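Local structure of lysine cyclodeaminase (Streptomyces pristinaespiralis, 5YU3) at residues V18-L23 with A183-V188; A124-A129 with V151-A156; G246-A251 with E264-Q269. The protein converts L-lysine to L-pipecolic acid by an NAD-dependent cyclodeamination, and probably also acts on the shorter diamino acid L-ornithine, from which proline would form. One frame throughout, in Å; residues are numbered along the deposited sequence.

Contact 1: residues V18-L23 with A183-V188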
loop_
_atom_site.group_PDB
_atom_site.type_symbol
_atom_site.label_atom_id
_atom_site.label_comp_id
_atom_site.label_asym_id
_atom_site.label_seq_id
_atom_site.Cartn_x
_atom_site.Cartn_y
_atom_site.Cartn_z
ATOM N N VAL A 18 -22.343 17.434 10.466
ATOM C CA VAL A 18 -22.296 16.773 11.765
ATOM C C VAL A 18 -21.690 17.693 12.821
ATOM O O VAL A 18 -22.109 17.670 13.984
ATOM C CB VAL A 18 -21.501 15.459 11.631
ATOM C CG1 VAL A 18 -21.232 14.840 12.986
ATOM C CG2 VAL A 18 -22.261 14.451 10.731
ATOM N N GLY A 19 -20.742 18.524 12.432
ATOM C CA GLY A 19 -20.028 19.409 13.344
ATOM C C GLY A 19 -18.760 18.773 13.873
ATOM O O GLY A 19 -18.666 17.562 14.058
ATOM N N ARG A 20 -17.758 19.621 14.115
ATOM C CA ARG A 20 -16.452 19.124 14.562
ATOM C C ARG A 20 -16.552 18.392 15.894
ATOM O O ARG A 20 -15.949 17.325 16.073
ATOM C CB ARG A 20 -15.453 20.267 14.681
ATOM C CG ARG A 20 -15.144 20.981 13.384
ATOM C CD ARG A 20 -14.186 22.140 13.637
ATOM N NE ARG A 20 -14.011 22.989 12.456
ATOM C CZ ARG A 20 -13.562 24.236 12.504
ATOM N NH1 ARG A 20 -13.240 24.768 13.674
ATOM N NH2 ARG A 20 -13.454 24.953 11.390
ATOM N N ASP A 21 -17.283 18.962 16.858
ATOM C CA ASP A 21 -17.340 18.355 18.187
ATOM C C ASP A 21 -17.969 16.973 18.126
ATOM O O ASP A 21 -17.431 15.996 18.673
ATOM C CB ASP A 21 -18.135 19.237 19.153
ATOM C CG ASP A 21 -17.374 20.475 19.600
ATOM O OD1 ASP A 21 -16.195 20.653 19.233
ATOM O OD2 ASP A 21 -17.993 21.297 20.319
ATOM N N GLU A 22 -19.123 16.870 17.469
ATOM C CA GLU A 22 -19.815 15.594 17.432
ATOM C C GLU A 22 -19.036 14.562 16.622
ATOM O O GLU A 22 -18.973 13.384 17.002
ATOM C CB GLU A 22 -21.220 15.776 16.863
ATOM C CG GLU A 22 -21.856 14.456 16.475
ATOM C CD GLU A 22 -22.276 13.627 17.668
ATOM O OE1 GLU A 22 -22.221 14.145 18.808
ATOM O OE2 GLU A 22 -22.670 12.453 17.465
ATOM N N LEU A 23 -18.424 14.983 15.511
ATOM C CA LEU A 23 -17.664 14.030 14.705
ATOM C C LEU A 23 -16.439 13.528 15.466
ATOM O O LEU A 23 -16.111 12.338 15.410
ATOM C CB LEU A 23 -17.251 14.666 13.379
ATOM C CG LEU A 23 -16.521 13.743 12.398
ATOM C CD1 LEU A 23 -17.421 12.598 11.919
ATOM C CD2 LEU A 23 -15.988 14.558 11.226
ATOM N N ALA A 183 -6.998 27.674 17.015
ATOM C CA ALA A 183 -7.572 27.019 18.186
ATOM C C ALA A 183 -8.812 27.714 18.734
ATOM O O ALA A 183 -9.476 27.158 19.618
ATOM C CB ALA A 183 -6.530 26.959 19.309
ATOM N N ALA A 184 -9.135 28.905 18.227
ATOM C CA ALA A 184 -10.124 29.767 18.877
ATOM C C ALA A 184 -11.456 29.062 19.101
ATOM O O ALA A 184 -12.087 29.230 20.156
ATOM C CB ALA A 184 -10.327 31.035 18.041
ATOM N N PHE A 185 -11.902 28.263 18.126
ATOM C CA PHE A 185 -13.229 27.660 18.202
ATOM C C PHE A 185 -13.394 26.765 19.420
ATOM O O PHE A 185 -14.525 26.558 19.872
ATOM C CB PHE A 185 -13.538 26.865 16.918
ATOM C CG PHE A 185 -12.895 25.490 16.862
ATOM C CD1 PHE A 185 -11.607 25.335 16.379
ATOM C CD2 PHE A 185 -13.595 24.357 17.272
ATOM C CE1 PHE A 185 -11.010 24.070 16.319
ATOM C CE2 PHE A 185 -12.997 23.086 17.219
ATOM C CZ PHE A 185 -11.710 22.955 16.739
ATOM N N THR A 186 -12.288 26.235 19.970
ATOM C CA THR A 186 -12.373 25.336 21.115
ATOM C C THR A 186 -12.702 26.062 22.405
ATOM O O THR A 186 -13.120 25.414 23.373
ATOM C CB THR A 186 -11.051 24.596 21.325
ATOM O OG1 THR A 186 -10.036 25.548 21.678
ATOM C CG2 THR A 186 -10.634 23.861 20.049
ATOM N N GLY A 187 -12.486 27.372 22.454
ATOM C CA GLY A 187 -12.700 28.122 23.671
ATOM C C GLY A 187 -11.607 27.978 24.710
ATOM O O GLY A 187 -11.757 28.508 25.821
ATOM N N VAL A 188 -10.526 27.265 24.404
ATOM C CA VAL A 188 -9.404 27.118 25.330
ATOM C C VAL A 188 -8.426 28.257 25.069
ATOM O O VAL A 188 -7.911 28.400 23.954
ATOM C CB VAL A 188 -8.722 25.749 25.168
ATOM C CG1 VAL A 188 -7.512 25.639 26.103
ATOM C CG2 VAL A 188 -9.701 24.620 25.432
#

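Contact 2: residues A124-A129 with V151-A156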
loop_
_atom_site.group_PDB
_atom_site.type_symbol
_atom_site.label_atom_id
_atom_site.label_comp_id
_atom_site.label_asym_id
_atom_site.label_seq_id
_atom_site.Cartn_x
_atom_site.Cartn_y
_atom_site.Cartn_z
ATOM N N ALA A 124 -8.158 11.787 18.602
ATOM C CA ALA A 124 -9.016 10.880 19.350
ATOM C C ALA A 124 -8.200 9.888 20.167
ATOM O O ALA A 124 -8.548 9.587 21.311
ATOM C CB ALA A 124 -9.959 10.129 18.405
ATOM N N ALA A 125 -7.119 9.363 19.593
ATOM C CA ALA A 125 -6.325 8.370 20.314
ATOM C C ALA A 125 -5.703 8.983 21.564
ATOM O O ALA A 125 -5.711 8.362 22.637
ATOM C CB ALA A 125 -5.245 7.789 19.401
ATOM N N SER A 126 -5.172 10.208 21.442
ATOM C CA SER A 126 -4.670 10.917 22.619
ATOM C C SER A 126 -5.771 11.126 23.651
ATOM O O SER A 126 -5.524 11.034 24.861
ATOM C CB SER A 126 -4.055 12.257 22.214
ATOM O OG SER A 126 -2.827 12.083 21.525
ATOM N N ALA A 127 -6.998 11.412 23.196
ATOM C CA ALA A 127 -8.109 11.596 24.127
ATOM C C ALA A 127 -8.442 10.303 24.859
ATOM O O ALA A 127 -8.718 10.323 26.064
ATOM C CB ALA A 127 -9.348 12.116 23.387
ATOM N N VAL A 128 -8.426 9.165 24.149
ATOM C CA VAL A 128 -8.652 7.878 24.806
ATOM C C VAL A 128 -7.591 7.627 25.872
ATOM O O VAL A 128 -7.901 7.218 27.002
ATOM C CB VAL A 128 -8.673 6.738 23.769
ATOM C CG1 VAL A 128 -8.737 5.374 24.461
ATOM C CG2 VAL A 128 -9.857 6.910 22.835
ATOM N N ALA A 129 -6.324 7.843 25.521
ATOM C CA ALA A 129 -5.242 7.588 26.473
ATOM C C ALA A 129 -5.290 8.555 27.644
ATOM O O ALA A 129 -5.001 8.170 28.784
ATOM C CB ALA A 129 -3.881 7.699 25.789
ATOM N N VAL A 151 -3.704 21.048 16.415
ATOM C CA VAL A 151 -5.087 21.526 16.375
ATOM C C VAL A 151 -6.034 20.458 16.906
ATOM O O VAL A 151 -6.866 20.728 17.779
ATOM C CB VAL A 151 -5.466 21.971 14.948
ATOM C CG1 VAL A 151 -6.961 22.361 14.868
ATOM C CG2 VAL A 151 -4.559 23.121 14.495
ATOM N N THR A 152 -5.911 19.217 16.413
ATOM C CA THR A 152 -6.841 18.193 16.872
ATOM C C THR A 152 -6.438 17.589 18.210
ATOM O O THR A 152 -7.301 17.028 18.892
ATOM C CB THR A 152 -7.005 17.081 15.830
ATOM O OG1 THR A 152 -5.718 16.652 15.380
ATOM C CG2 THR A 152 -7.833 17.589 14.626
ATOM N N GLN A 153 -5.160 17.690 18.604
ATOM C CA GLN A 153 -4.793 17.339 19.974
ATOM C C GLN A 153 -5.546 18.221 20.959
ATOM O O GLN A 153 -6.197 17.724 21.885
ATOM C CB GLN A 153 -3.278 17.478 20.186
ATOM C CG GLN A 153 -2.416 16.474 19.403
ATOM C CD GLN A 153 -2.613 15.052 19.881
ATOM O OE1 GLN A 153 -2.455 14.757 21.071
ATOM N NE2 GLN A 153 -2.981 14.157 18.957
ATOM N N LEU A 154 -5.471 19.541 20.764
ATOM C CA LEU A 154 -6.192 20.463 21.638
ATOM C C LEU A 154 -7.698 20.217 21.566
ATOM O O LEU A 154 -8.373 20.139 22.598
ATOM C CB LEU A 154 -5.859 21.908 21.263
ATOM C CG LEU A 154 -6.803 22.940 21.899
ATOM C CD1 LEU A 154 -6.752 22.843 23.416
ATOM C CD2 LEU A 154 -6.439 24.327 21.460
ATOM N N HIS A 155 -8.234 20.030 20.359
ATOM C CA HIS A 155 -9.677 19.870 20.230
ATOM C C HIS A 155 -10.157 18.612 20.943
ATOM O O HIS A 155 -11.055 18.671 21.791
ATOM C CB HIS A 155 -10.076 19.850 18.752
ATOM C CG HIS A 155 -11.546 19.672 18.545
ATOM N ND1 HIS A 155 -12.076 18.984 17.473
ATOM C CD2 HIS A 155 -12.600 20.092 19.285
ATOM C CE1 HIS A 155 -13.396 18.996 17.561
ATOM N NE2 HIS A 155 -13.740 19.659 18.653
ATOM N N ALA A 156 -9.551 17.457 20.631
ATOM C CA ALA A 156 -9.977 16.206 21.261
ATOM C C ALA A 156 -9.829 16.262 22.781
ATOM O O ALA A 156 -10.725 15.840 23.518
ATOM C CB ALA A 156 -9.175 15.030 20.700
#

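Contact 3: residues G246-A251 with E264-Q269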
loop_
_atom_site.group_PDB
_atom_site.type_symbol
_atom_site.label_atom_id
_atom_site.label_comp_id
_atom_site.label_asym_id
_atom_site.label_seq_id
_atom_site.Cartn_x
_atom_site.Cartn_y
_atom_site.Cartn_z
ATOM N N GLY A 246 15.599 10.505 30.399
ATOM C CA GLY A 246 15.416 10.498 31.844
ATOM C C GLY A 246 13.956 10.546 32.243
ATOM O O GLY A 246 13.522 9.827 33.146
ATOM N N LEU A 247 13.173 11.382 31.554
ATOM C CA LEU A 247 11.733 11.428 31.774
ATOM C C LEU A 247 11.076 10.091 31.430
ATOM O O LEU A 247 10.270 9.561 32.203
ATOM C CB LEU A 247 11.142 12.563 30.931
ATOM C CG LEU A 247 9.768 13.141 31.233
ATOM C CD1 LEU A 247 9.673 14.554 30.660
ATOM C CD2 LEU A 247 8.683 12.255 30.634
ATOM N N LEU A 248 11.403 9.539 30.263
ATOM C CA LEU A 248 10.819 8.270 29.832
ATOM C C LEU A 248 11.081 7.161 30.846
ATOM O O LEU A 248 10.195 6.347 31.142
ATOM C CB LEU A 248 11.407 7.891 28.475
ATOM C CG LEU A 248 10.591 7.428 27.273
ATOM C CD1 LEU A 248 9.285 8.188 27.108
ATOM C CD2 LEU A 248 11.483 7.605 26.045
ATOM N N GLU A 249 12.300 7.111 31.387
ATOM C CA GLU A 249 12.658 6.061 32.330
ATOM C C GLU A 249 11.898 6.181 33.641
ATOM O O GLU A 249 11.733 5.176 34.338
ATOM C CB GLU A 249 14.169 6.081 32.575
ATOM C CG GLU A 249 14.972 5.635 31.360
ATOM C CD GLU A 249 16.479 5.733 31.568
ATOM O OE1 GLU A 249 16.931 6.616 32.333
ATOM O OE2 GLU A 249 17.213 4.930 30.952
ATOM N N ARG A 250 11.417 7.374 33.987
ATOM C CA ARG A 250 10.608 7.540 35.187
ATOM C C ARG A 250 9.117 7.370 34.936
ATOM O O ARG A 250 8.338 7.400 35.894
ATOM C CB ARG A 250 10.846 8.924 35.802
ATOM C CG ARG A 250 12.220 9.112 36.410
ATOM C CD ARG A 250 12.291 10.429 37.176
ATOM N NE ARG A 250 12.292 11.596 36.289
ATOM C CZ ARG A 250 13.376 12.059 35.668
ATOM N NH1 ARG A 250 14.545 11.454 35.832
ATOM N NH2 ARG A 250 13.298 13.130 34.883
ATOM N N ALA A 251 8.698 7.204 33.684
ATOM C CA ALA A 251 7.285 7.224 33.336
ATOM C C ALA A 251 6.700 5.824 33.257
ATOM O O ALA A 251 7.408 4.843 32.999
ATOM C CB ALA A 251 7.060 7.921 31.988
ATOM N N GLU A 264 9.638 2.973 15.979
ATOM C CA GLU A 264 9.433 4.339 15.501
ATOM C C GLU A 264 8.895 5.313 16.540
ATOM O O GLU A 264 8.757 6.502 16.223
ATOM C CB GLU A 264 8.466 4.355 14.306
ATOM C CG GLU A 264 8.993 3.694 13.054
ATOM C CD GLU A 264 7.867 3.193 12.162
ATOM O OE1 GLU A 264 6.819 3.877 12.072
ATOM O OE2 GLU A 264 8.028 2.123 11.547
ATOM N N GLY A 265 8.559 4.856 17.747
ATOM C CA GLY A 265 8.043 5.717 18.788
ATOM C C GLY A 265 9.112 6.106 19.800
ATOM O O GLY A 265 10.305 5.871 19.610
ATOM N N GLU A 266 8.656 6.717 20.904
ATOM C CA GLU A 266 9.565 7.000 22.015
ATOM C C GLU A 266 10.184 5.719 22.550
ATOM O O GLU A 266 11.285 5.750 23.118
ATOM C CB GLU A 266 8.836 7.719 23.152
ATOM C CG GLU A 266 8.377 9.131 22.836
ATOM C CD GLU A 266 9.521 10.010 22.388
ATOM O OE1 GLU A 266 10.585 9.957 23.025
ATOM O OE2 GLU A 266 9.370 10.735 21.382
ATOM N N CYS A 267 9.493 4.586 22.388
ATOM C CA CYS A 267 10.004 3.323 22.909
ATOM C C CYS A 267 11.270 2.866 22.197
ATOM O O CYS A 267 11.918 1.916 22.662
ATOM C CB CYS A 267 8.906 2.256 22.827
ATOM S SG CYS A 267 7.618 2.493 24.081
ATOM N N GLN A 268 11.657 3.531 21.101
ATOM C CA GLN A 268 12.999 3.337 20.561
ATOM C C GLN A 268 14.060 3.509 21.630
ATOM O O GLN A 268 15.127 2.893 21.546
ATOM C CB GLN A 268 13.301 4.344 19.459
ATOM C CG GLN A 268 12.566 4.137 18.190
ATOM C CD GLN A 268 12.824 5.290 17.272
ATOM O OE1 GLN A 268 13.832 5.313 16.562
ATOM N NE2 GLN A 268 11.940 6.289 17.312
ATOM N N GLN A 269 13.800 4.365 22.619
ATOM C CA GLN A 269 14.780 4.670 23.655
ATOM C C GLN A 269 14.760 3.674 24.803
ATOM O O GLN A 269 15.644 3.736 25.664
ATOM C CB GLN A 269 14.539 6.072 24.233
ATOM C CG GLN A 269 14.430 7.183 23.202
ATOM C CD GLN A 269 14.554 8.557 23.830
ATOM O OE1 GLN A 269 15.608 8.916 24.358
ATOM N NE2 GLN A 269 13.474 9.336 23.780
#

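Contact 1: residues V18-L23 with A183-V188
Arg20 stands its guanidinium on edge over one face of the Phe185 ring, NH1 leading, a cation-pi contact with Arg20 CZ 4.5 Å from the ring centroid and only 9° off the ring normal. The two planes are 79° apart, so the guanidinium does not stack flat: its NH1 points down at the aromatic face, 3.2 Å from Phe185 CD1. Further back along the same side chain, Arg20 CD adds a CH-pi contact 4.2 Å from the centroid of the Phe185 ring. Both reach the ring because the arginine is extended from CG to NE. The methyl CG2 of Thr186 sits over the other face of the Phe185 ring, 3.6 Å above the plane. The ring is thus clasped between a cation and a methyl, and that sandwich is the tight part.

Elsewhere the contact is loose. Asp21 OD1 lies near the ring's edge, 4.5 Å from Phe185 CE2, while its hydrogen bond goes to His155, whose ring also meets Phe185 edge-to-face. All three touching residues keep some exposure, and Tyr341 of the second subunit packs on Arg20. An alanine in place of Phe185 would probably leave the guanidinium without its aromatic platform and freer to swing, and uncover the Thr186 methyl. The contact joins the start of helix 20-39 to the loop leading into strand 189-192, an outermost strand of the parallel sheet within this chain. Its chemistry is consistent with a weak attraction between the arginine's charge and the ring's pi electrons, with packing over the ring face and not hydrogen bonding joining the segments.

Contact 2: residues A124-A129 with V151-A156
Ser126 OG donates a hydrogen bond to Gln153 OE1, 2.7 Å long. The hydroxyl lies in the carbonyl plane of the glutamine amide, on a lone pair, with a C=O...OG angle of 112°. The Gln153 chain bends at chi2 (-67°), which brings its amide to the serine. The same OE1 also accepts from Ser206 OG, and NE2 makes a weak hydrogen bond to Thr122 O, so both ends of this buried amide have partners that probably help to fix its flip.

The apolar part is built from alanines. Ala156 CB points into the neighbouring helix and touches Ala127 CB at 4.0 Å; it is equally far, 4.0 Å, from the backbone N of Ala124. With side chains this small the backbones come near: the CA atoms of Ala124 and Ala156 are 5.7 Å apart, and the axes of the two short segments approach to 8.5 Å at a crossing angle of -40°. On helix 115-133, Ala124 and Ala127 are also covered by Ile28 of helix 20-39.

Helix 148-160 follows strand 140-144 through a turn and helix start consistent with a GxGxxA pattern, whose backbone amides meet NAD; the Gln153 side chain is about 7 Å from the bound NAD. This is as in Rossmann-type NAD-binding domains, the helix after the first strand packing here on helix 115-133, which precedes that strand in the chain.

Contact 3: residues G246-A251 with E264-Q269
Leu248 drives its CD2 methyl into the angle between Glu266 and Gln269, overlapping the backbone of one and the amide of the other. Leu248 CD2 lies 3.5 Å from Glu266 O and equally 3.5 Å from Gln269 NE2, both as plain packing. The fork of the leucine straddles the glutamate's first side-chain carbon: Leu248 CD2 is 3.9 Å from Glu266 CB, and its sister methyl Leu248 CD1 rests 4.0 Å from the same atom. Leu248 crosses both partner side chains at about a right angle.

The segment 266-269 that receives it is a 3-10 turn, with Gln269 N bonded to Glu266 O, the same carbonyl that the leucine methyl covers. This turn follows helix 258-264, while Leu248 belongs to helix 245-250, which leads into strand 252-255, an outermost strand of the parallel sheet within this chain; the contact therefore joins the connections before and after strand 252-255 of the Rossmann-type domain.

The polar ends around the methyl are held largely by residues outside the segments. Glu266 bends at chi2 (-56°), and its carboxylate accepts from the backbone N atoms of Glu242 and Leu243, one on each oxygen. Gln269 NE2 gives a hydrogen bond to Leu243 O and a weak one, 3.0 Å, to Glu266 OE1. The Glu266 side chain lies about 4 Å from the sodium ion, whose site is formed by Ala232, Gly234, Asp300 and Ser301. Asp300 in turn accepts from the backbone N atoms of Glu266 and Cys267, a second-shell link from the turn to the metal site.

Contact 1 lies at the surface, its centre about 17 Å from the centre of the chain, whereas contact 2 is core, about 8 Å centre to centre; contact 3 is buried although its centre is about 19 Å out. Contacts 1 and 2 touch directly through His155 of helix 148-160, whose ND1 also bonds to Tyr341 OH of the second subunit, bringing the dimer partner to their junction. Contact 3 stands apart, its nearest atoms about 12 Å from contact 2, and shares no element with the others. Chemistry follows place: cation-pi at the surface, small alanines and a bonded amide in the core, and a leucine among fixed polar groups near the sodium.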